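Thymidylate synthase thyX (Helicobacter pylori, PDB 3N3Y) catalyses FAD-dependent thymidylate synthesis, probably methylating dUMP reductively to dTMP with methylenetetrahydrofolate as methyl donor and NADPH as reductant. Local coordinates at the interface of chains A and B and the interface of chains A and C. Numbering follows the deposited sequence. Chains: chain A/B/C, Thymidylate synthase thyX.

Contact 1: the interface of chains A and B. Residues chain A 88-89, 167-168; chain B 25, 29, 59, 62.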
# COMPACT_ATOMS: atom_id res chain seq x y z
N LEU A 88 -4.61 9.45 -7.52
CA LEU A 88 -4.54 10.74 -8.20
C LEU A 88 -4.66 10.54 -9.69
O LEU A 88 -4.06 9.62 -10.24
CB LEU A 88 -3.18 11.39 -7.97
CG LEU A 88 -2.74 11.68 -6.55
CD1 LEU A 88 -2.23 10.41 -5.90
CD2 LEU A 88 -1.67 12.75 -6.57
N SER A 89 -5.42 11.42 -10.35
CA SER A 89 -5.33 11.58 -11.80
C SER A 89 -5.07 13.06 -12.10
O SER A 89 -5.89 13.93 -11.80
CB SER A 89 -6.60 11.10 -12.51
OG SER A 89 -6.91 9.76 -12.18
N ALA A 167 -7.98 15.01 -10.12
CA ALA A 167 -8.92 14.26 -9.31
C ALA A 167 -8.09 13.53 -8.24
O ALA A 167 -7.07 12.90 -8.53
CB ALA A 167 -9.70 13.28 -10.17
N TYR A 168 -8.54 13.65 -7.01
CA TYR A 168 -7.85 13.07 -5.88
C TYR A 168 -8.85 12.24 -5.08
O TYR A 168 -9.86 12.77 -4.62
CB TYR A 168 -7.28 14.19 -5.01
CG TYR A 168 -6.34 13.75 -3.92
CD1 TYR A 168 -5.11 13.17 -4.23
CD2 TYR A 168 -6.65 13.95 -2.58
CE1 TYR A 168 -4.24 12.77 -3.23
CE2 TYR A 168 -5.77 13.58 -1.57
CZ TYR A 168 -4.57 12.98 -1.91
OH TYR A 168 -3.70 12.58 -0.94
N ALA B 25 -12.08 11.72 -13.98
CA ALA B 25 -10.66 11.61 -13.69
C ALA B 25 -9.87 11.45 -14.98
O ALA B 25 -8.95 12.22 -15.25
CB ALA B 25 -10.39 10.45 -12.74
N CYS B 29 -6.69 14.24 -16.95
CA CYS B 29 -5.30 14.05 -17.36
C CYS B 29 -5.00 14.76 -18.68
O CYS B 29 -4.01 15.48 -18.80
CB CYS B 29 -4.94 12.56 -17.48
SG CYS B 29 -5.29 11.56 -15.99
N THR B 59 -6.52 4.95 -13.08
CA THR B 59 -7.78 5.68 -13.22
C THR B 59 -8.98 4.97 -12.54
O THR B 59 -9.89 5.63 -12.05
CB THR B 59 -8.10 6.07 -14.69
OG1 THR B 59 -8.20 4.90 -15.51
CG2 THR B 59 -7.02 7.01 -15.26
N HIS B 62 -10.39 5.27 -8.56
CA HIS B 62 -11.37 6.25 -8.06
C HIS B 62 -12.74 5.61 -7.76
O HIS B 62 -13.48 6.08 -6.90
CB HIS B 62 -11.50 7.43 -9.03
CG HIS B 62 -10.23 8.22 -9.21
ND1 HIS B 62 -9.75 9.09 -8.25
CD2 HIS B 62 -9.34 8.25 -10.22
CE1 HIS B 62 -8.62 9.62 -8.67
NE2 HIS B 62 -8.35 9.13 -9.86

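Contact 2: the interface of chains A and C. Residues chain A 125-126, 128-129; chain C 143, 149, 153-154.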
# COMPACT_ATOMS: atom_id res chain seq x y z
N ASP A 125 2.96 35.33 -1.38
CA ASP A 125 3.03 36.65 -0.81
C ASP A 125 4.41 37.27 -0.83
O ASP A 125 5.00 37.55 0.19
CB ASP A 125 2.46 36.63 0.60
CG ASP A 125 2.30 38.02 1.19
OD1 ASP A 125 1.87 38.96 0.53
OD2 ASP A 125 2.62 38.15 2.37
N ASN A 126 4.92 37.44 -2.03
CA ASN A 126 6.06 38.24 -2.32
C ASN A 126 5.97 38.66 -3.75
O ASN A 126 5.88 37.85 -4.61
CB ASN A 126 7.29 37.40 -2.12
CG ASN A 126 8.53 38.17 -2.31
OD1 ASN A 126 8.91 38.46 -3.40
ND2 ASN A 126 9.17 38.48 -1.24
N LYS A 128 8.24 39.98 -5.75
CA LYS A 128 9.44 39.68 -6.53
C LYS A 128 9.39 38.25 -7.04
O LYS A 128 9.64 38.00 -8.22
CB LYS A 128 10.70 39.88 -5.69
CG LYS A 128 10.93 41.30 -5.24
CD LYS A 128 12.06 41.35 -4.21
CE LYS A 128 12.39 42.79 -3.81
NZ LYS A 128 12.80 43.57 -5.01
N VAL A 129 9.08 37.32 -6.15
CA VAL A 129 8.98 35.91 -6.53
C VAL A 129 7.96 35.76 -7.65
O VAL A 129 8.22 35.11 -8.65
CB VAL A 129 8.60 35.01 -5.34
CG1 VAL A 129 8.49 33.56 -5.80
CG2 VAL A 129 9.63 35.14 -4.24
N LEU C 143 16.73 36.03 -6.42
CA LEU C 143 15.78 36.06 -5.33
C LEU C 143 16.44 35.67 -4.00
O LEU C 143 16.18 36.29 -2.97
CB LEU C 143 14.60 35.13 -5.61
CG LEU C 143 13.65 35.46 -6.77
CD1 LEU C 143 12.79 34.24 -7.12
CD2 LEU C 143 12.78 36.67 -6.46
N ILE C 149 15.25 36.21 -0.01
CA ILE C 149 13.90 35.70 0.14
C ILE C 149 14.03 34.29 0.71
O ILE C 149 14.98 33.59 0.41
CB ILE C 149 13.16 35.67 -1.22
CG1 ILE C 149 13.02 37.09 -1.77
CG2 ILE C 149 11.80 35.02 -1.11
CD1 ILE C 149 12.34 38.00 -0.83
N LEU C 153 9.30 30.64 -0.25
CA LEU C 153 8.75 31.52 -1.26
C LEU C 153 9.52 31.36 -2.57
O LEU C 153 8.91 31.27 -3.64
CB LEU C 153 8.81 32.98 -0.80
CG LEU C 153 8.16 33.33 0.54
CD1 LEU C 153 8.28 34.83 0.83
CD2 LEU C 153 6.71 32.89 0.52
N ALA C 154 10.84 31.31 -2.50
CA ALA C 154 11.66 31.34 -3.71
C ALA C 154 11.44 30.10 -4.59
O ALA C 154 11.46 30.21 -5.82
CB ALA C 154 13.14 31.53 -3.36

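Contact 3: the interface of chains A and B. Residues chain A 62, 64, 66; chain B 17, 61-62, 64.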
# COMPACT_ATOMS: atom_id res chain seq x y z
N HIS A 62 -13.27 2.44 5.28
CA HIS A 62 -14.46 2.16 4.46
C HIS A 62 -15.08 3.43 3.91
O HIS A 62 -15.85 3.37 2.96
CB HIS A 62 -15.51 1.36 5.25
CG HIS A 62 -15.02 0.03 5.72
ND1 HIS A 62 -14.99 -1.07 4.90
CD2 HIS A 62 -14.51 -0.36 6.91
CE1 HIS A 62 -14.50 -2.10 5.57
NE2 HIS A 62 -14.20 -1.69 6.79
N TYR A 64 -14.71 6.67 1.78
CA TYR A 64 -13.91 7.10 0.65
C TYR A 64 -14.40 8.45 0.10
O TYR A 64 -15.60 8.67 -0.03
CB TYR A 64 -14.06 6.09 -0.47
CG TYR A 64 -12.90 6.03 -1.43
CD1 TYR A 64 -11.60 5.88 -0.97
CD2 TYR A 64 -13.11 6.07 -2.81
CE1 TYR A 64 -10.53 5.81 -1.84
CE2 TYR A 64 -12.05 6.00 -3.71
CZ TYR A 64 -10.76 5.86 -3.21
OH TYR A 64 -9.69 5.76 -4.08
N ASN A 66 -14.07 11.30 -3.10
CA ASN A 66 -13.61 11.76 -4.41
C ASN A 66 -13.62 13.28 -4.53
O ASN A 66 -14.68 13.90 -4.58
CB ASN A 66 -14.48 11.17 -5.51
CG ASN A 66 -14.72 9.69 -5.33
OD1 ASN A 66 -15.74 9.27 -4.79
ND2 ASN A 66 -13.76 8.87 -5.79
N THR B 17 -19.30 3.83 -6.04
CA THR B 17 -19.00 5.10 -6.69
C THR B 17 -19.63 5.18 -8.08
O THR B 17 -19.52 4.24 -8.88
CB THR B 17 -17.47 5.31 -6.84
OG1 THR B 17 -16.84 5.30 -5.55
CG2 THR B 17 -17.21 6.64 -7.49
N GLU B 61 -9.01 3.24 -9.78
CA GLU B 61 -8.91 3.35 -8.34
C GLU B 61 -9.88 4.35 -7.74
O GLU B 61 -10.14 4.31 -6.54
CB GLU B 61 -7.50 3.76 -7.94
CG GLU B 61 -6.44 2.75 -8.27
CD GLU B 61 -5.04 3.25 -7.93
OE1 GLU B 61 -4.94 4.27 -7.22
OE2 GLU B 61 -4.05 2.63 -8.35
N HIS B 62 -10.39 5.27 -8.56
CA HIS B 62 -11.37 6.25 -8.06
C HIS B 62 -12.74 5.61 -7.76
O HIS B 62 -13.48 6.08 -6.90
CB HIS B 62 -11.50 7.43 -9.03
CG HIS B 62 -10.23 8.22 -9.21
ND1 HIS B 62 -9.75 9.09 -8.25
CD2 HIS B 62 -9.34 8.25 -10.22
CE1 HIS B 62 -8.62 9.62 -8.67
NE2 HIS B 62 -8.35 9.13 -9.86
N TYR B 64 -14.96 2.99 -5.99
CA TYR B 64 -14.88 2.25 -4.74
C TYR B 64 -16.18 1.51 -4.46
O TYR B 64 -17.26 2.06 -4.67
CB TYR B 64 -14.65 3.25 -3.61
CG TYR B 64 -13.98 2.72 -2.38
CD1 TYR B 64 -12.72 2.15 -2.45
CD2 TYR B 64 -14.57 2.85 -1.13
CE1 TYR B 64 -12.08 1.68 -1.32
CE2 TYR B 64 -13.93 2.41 0.01
CZ TYR B 64 -12.68 1.82 -0.09
OH TYR B 64 -12.02 1.39 1.04

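Contact 4: the interface of chains A and B. Residues chain A 91-92, 96, 165; chain B 28-29, 31.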
# COMPACT_ATOMS: atom_id res chain seq x y z
N LYS A 91 -3.72 16.32 -14.49
CA LYS A 91 -3.44 17.04 -15.73
C LYS A 91 -1.96 16.93 -16.10
O LYS A 91 -1.09 17.34 -15.33
CB LYS A 91 -3.80 18.53 -15.57
CG LYS A 91 -3.42 19.40 -16.76
CD LYS A 91 -3.85 20.86 -16.61
CE LYS A 91 -3.14 21.73 -17.67
NZ LYS A 91 -3.33 23.19 -17.43
N SER A 92 -1.69 16.38 -17.27
CA SER A 92 -0.32 16.10 -17.69
C SER A 92 0.26 17.25 -18.51
O SER A 92 -0.26 17.62 -19.56
CB SER A 92 -0.29 14.81 -18.52
OG SER A 92 0.99 14.57 -19.05
N THR A 96 -0.62 18.79 -22.35
CA THR A 96 -1.51 19.94 -22.28
C THR A 96 -0.80 21.29 -22.40
O THR A 96 -1.46 22.34 -22.38
CB THR A 96 -2.28 19.96 -20.96
OG1 THR A 96 -1.34 20.07 -19.89
CG2 THR A 96 -3.13 18.70 -20.78
N HIS A 165 -4.17 20.55 -12.15
CA HIS A 165 -5.57 20.21 -11.90
C HIS A 165 -5.61 18.69 -11.72
O HIS A 165 -4.92 17.96 -12.45
CB HIS A 165 -6.40 20.65 -13.11
CG HIS A 165 -7.85 20.29 -13.05
ND1 HIS A 165 -8.61 20.12 -14.20
CD2 HIS A 165 -8.69 20.09 -12.01
CE1 HIS A 165 -9.85 19.82 -13.86
NE2 HIS A 165 -9.93 19.79 -12.54
N THR B 28 -9.54 14.58 -16.92
CA THR B 28 -8.65 15.52 -16.25
C THR B 28 -7.19 15.46 -16.73
O THR B 28 -6.54 16.49 -16.89
CB THR B 28 -8.65 15.29 -14.74
OG1 THR B 28 -9.91 15.71 -14.21
CG2 THR B 28 -7.55 16.09 -14.07
N CYS B 29 -6.69 14.24 -16.95
CA CYS B 29 -5.30 14.05 -17.36
C CYS B 29 -5.00 14.76 -18.68
O CYS B 29 -4.01 15.48 -18.80
CB CYS B 29 -4.94 12.56 -17.48
SG CYS B 29 -5.29 11.56 -15.99
N GLN B 31 -7.20 16.84 -20.26
CA GLN B 31 -8.07 18.00 -20.36
C GLN B 31 -9.03 17.89 -21.53
O GLN B 31 -9.18 18.82 -22.32
CB GLN B 31 -7.22 19.26 -20.48
CG GLN B 31 -6.43 19.56 -19.23
CD GLN B 31 -7.33 19.98 -18.09
OE1 GLN B 31 -8.08 20.95 -18.21
NE2 GLN B 31 -7.27 19.26 -16.96

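Contact 1: the interface of chains A and B
Strand 87-90 belongs to the RHRX7S signature of ThyX, A:Ser89 lying among the seven residues between RHR and the final serine, and here it meets B:His62 at the end of the 3-10 helix 54-62 of the neighbouring subunit. The serine hydroxyl OG and the imidazole nitrogen B:His62 NE2 share a hydrogen bond of 2.8 Å, whose donor the structure alone does not settle. With OG set beside its own backbone N and opposite the carbonyl carbon (chi1 -55°), the hydroxyl faces the histidine, while the backbone N of A:Ser89 lies at the edge of the ring, in its plane. The neighbouring corner of the imidazole turns to the next strand, with B:His62 CE1 3.6 Å from the carbonyl O of A:Ala167 on strand 163-171. Helix 19-30 of chain B packs small side chains against the same strands. The methyl B:Ala25 CB lies 3.8 Å from A:Ser89 CB and reaches A:Ala167 CB at 3.9 Å, so it bridges both strands. One turn further along that helix, B:Cys29, itself an FAD-binding residue, rests its sulfur SG 3.7 Å from A:Ser89 CB. The serine is therefore held by a polar partner at its hydroxyl and by apolar ones at its methylene. By pinning a signature strand of one subunit to two helical segments of another, the contact probably helps to shape the FAD site, which three monomers build together.

Contact 2: the interface of chains A and C
A:Asn126, just before helix 127-145, and A:Val129 in its first turn face C:Ile149 and C:Leu153 in this part of the ThyX homotetramer. The motif is a side-chain cap on a helix N-terminus, with the capping residue itself pressed against the other subunit. One polar feature is internal to chain A: the carboxamide oxygen A:Asn126 OD1 accepts a hydrogen bond from A:Val129 N at 3.0 Å, nearly straight at the hydrogen (166°). A weaker approach from A:Lys128 N to the same oxygen accompanies it. With OD1 turned back to the helix, the amide nitrogen A:Asn126 ND2 points to chain C and lies a tight 3.2 Å from the methyl C:Ile149 CD1, the two side chains arriving from opposite directions. A second close approach is of methyl to carbonyl: A:Val129 CG1, opposite the backbone N (chi1 179°), lies 3.2 Å from the carbonyl O of C:Leu153.

Apolar packing lies on the chain C side of this capped turn. The other valine methyl, A:Val129 CG2, meets C:Ile149 CG2 at 3.8 Å. C:Leu153, on helix 151-154, also sends its CD1 methyl to within 4.0 Å of A:Asn126 CB. From near the end of its own helix 127-145, C:Leu143 brings one branch to the backbone of chain A: its CD2 methyl is 3.8 Å from A:Val129 N and touches A:Lys128 CB at 3.9 Å, at the base of the lysine chain.

Contact 3: the interface of chains A and B
A:Tyr64 and B:Tyr64 stack face to face at the two-fold centre of the A-B interface of the ThyX homotetramer, each at the start of strand 64-70, where the pair probably helps hold the two subunits together. Their ring centroids are 4.1 Å apart and the planes only 20° from parallel. The overlap is offset: B:Tyr64 CD1 stands over the centre of the A ring, while A:Tyr64 CG lies nearer the rim of the B ring. The chi1 values nearly coincide (-154° in A:Tyr64), as expected of symmetry mates, and carry each ring across the other's methylene, so that A:Tyr64 CD2 packs 3.3 Å from B:Tyr64 CB. The opposing His62 carbonyl oxygen lies at the edge of each ring, in its plane.

The phenol group extends past the stack to the partner's 3-10 helix 54-62. There A:Tyr64 OH donates to the carbonyl B:Glu61 O at 2.9 Å, approaching from above the carbonyl plane, which gives the ring a polar stop at its far end. The backbone of B:Tyr64 is steadied from within its own subunit, B:Tyr64 N donating to the hydroxyl B:Thr17 OG1 at 3.0 Å. Two residues along the strand comes the hydrogen bond from the carboxamide nitrogen A:Asn66 ND2 to the carbonyl B:His62 O, 3.0 Å and bent (138° at the hydrogen).

Contact 4: the interface of chains A and B
The imidazole of A:His165, on strand 163-171, carries the methyl B:Thr28 CG2 over one face, 4.2 Å above the plane and toward the rim, and takes the carboxamide of B:Gln31 at its ND1 corner. B:Gln31 NE2 donates to A:His165 ND1 at 3.2 Å, nearly straight at the hydrogen. Ring and amide are turned 65° against each other: A:His165 ND1 lies in the plane of the amide, while NE2 is tilted out of the ring plane. The same NE2 also donates to the carbonyl B:Thr28 O at 2.9 Å, in the carbonyl plane and on a lone pair, so two bonds at NE2 help to fix the rotation of the amide. A bend at chi2 (-69°) folds the glutamine back toward the end of helix 19-30 and permits this return.

The lysine of the signature loop runs past the folded glutamine. Extended from a CG opposite its backbone N, the stem of A:Lys91 crosses the glutamine at a slant, A:Lys91 CD being 3.9 Å from B:Gln31 CD. A:Thr96 adds its methyl, CG2 meeting B:Gln31 CG at 3.7 Å. The hydroxyl A:Thr96 OG1 turns instead to A:Ser92 O, at 2.7 Å, steadying the loop around the dUMP-binding serine that ends the signature. The backbone nitrogen A:Ser92 N donates to the carbonyl B:Cys29 O at 2.9 Å.

Contacts 1, 3 and 4 lie along one A-B interface. The C-alpha centre of contact 1 is about 11 Å from that of contact 3 and about 10 Å from that of contact 4. B:His62 joins contacts 1 and 3, its ring serving one and its carbonyl the other; B:Cys29 joins contacts 1 and 4 by its thiol and its carbonyl. Helix 19-30 and strand 163-171 also recur in contacts 1 and 4. Contact 2 belongs to the separate A-C interface, its C-alpha centre about 31 Å from that of contact 1. The homotetramer thus uses distinct surfaces of each subunit, the A-B one tied closely to cofactor- and substrate-binding segments.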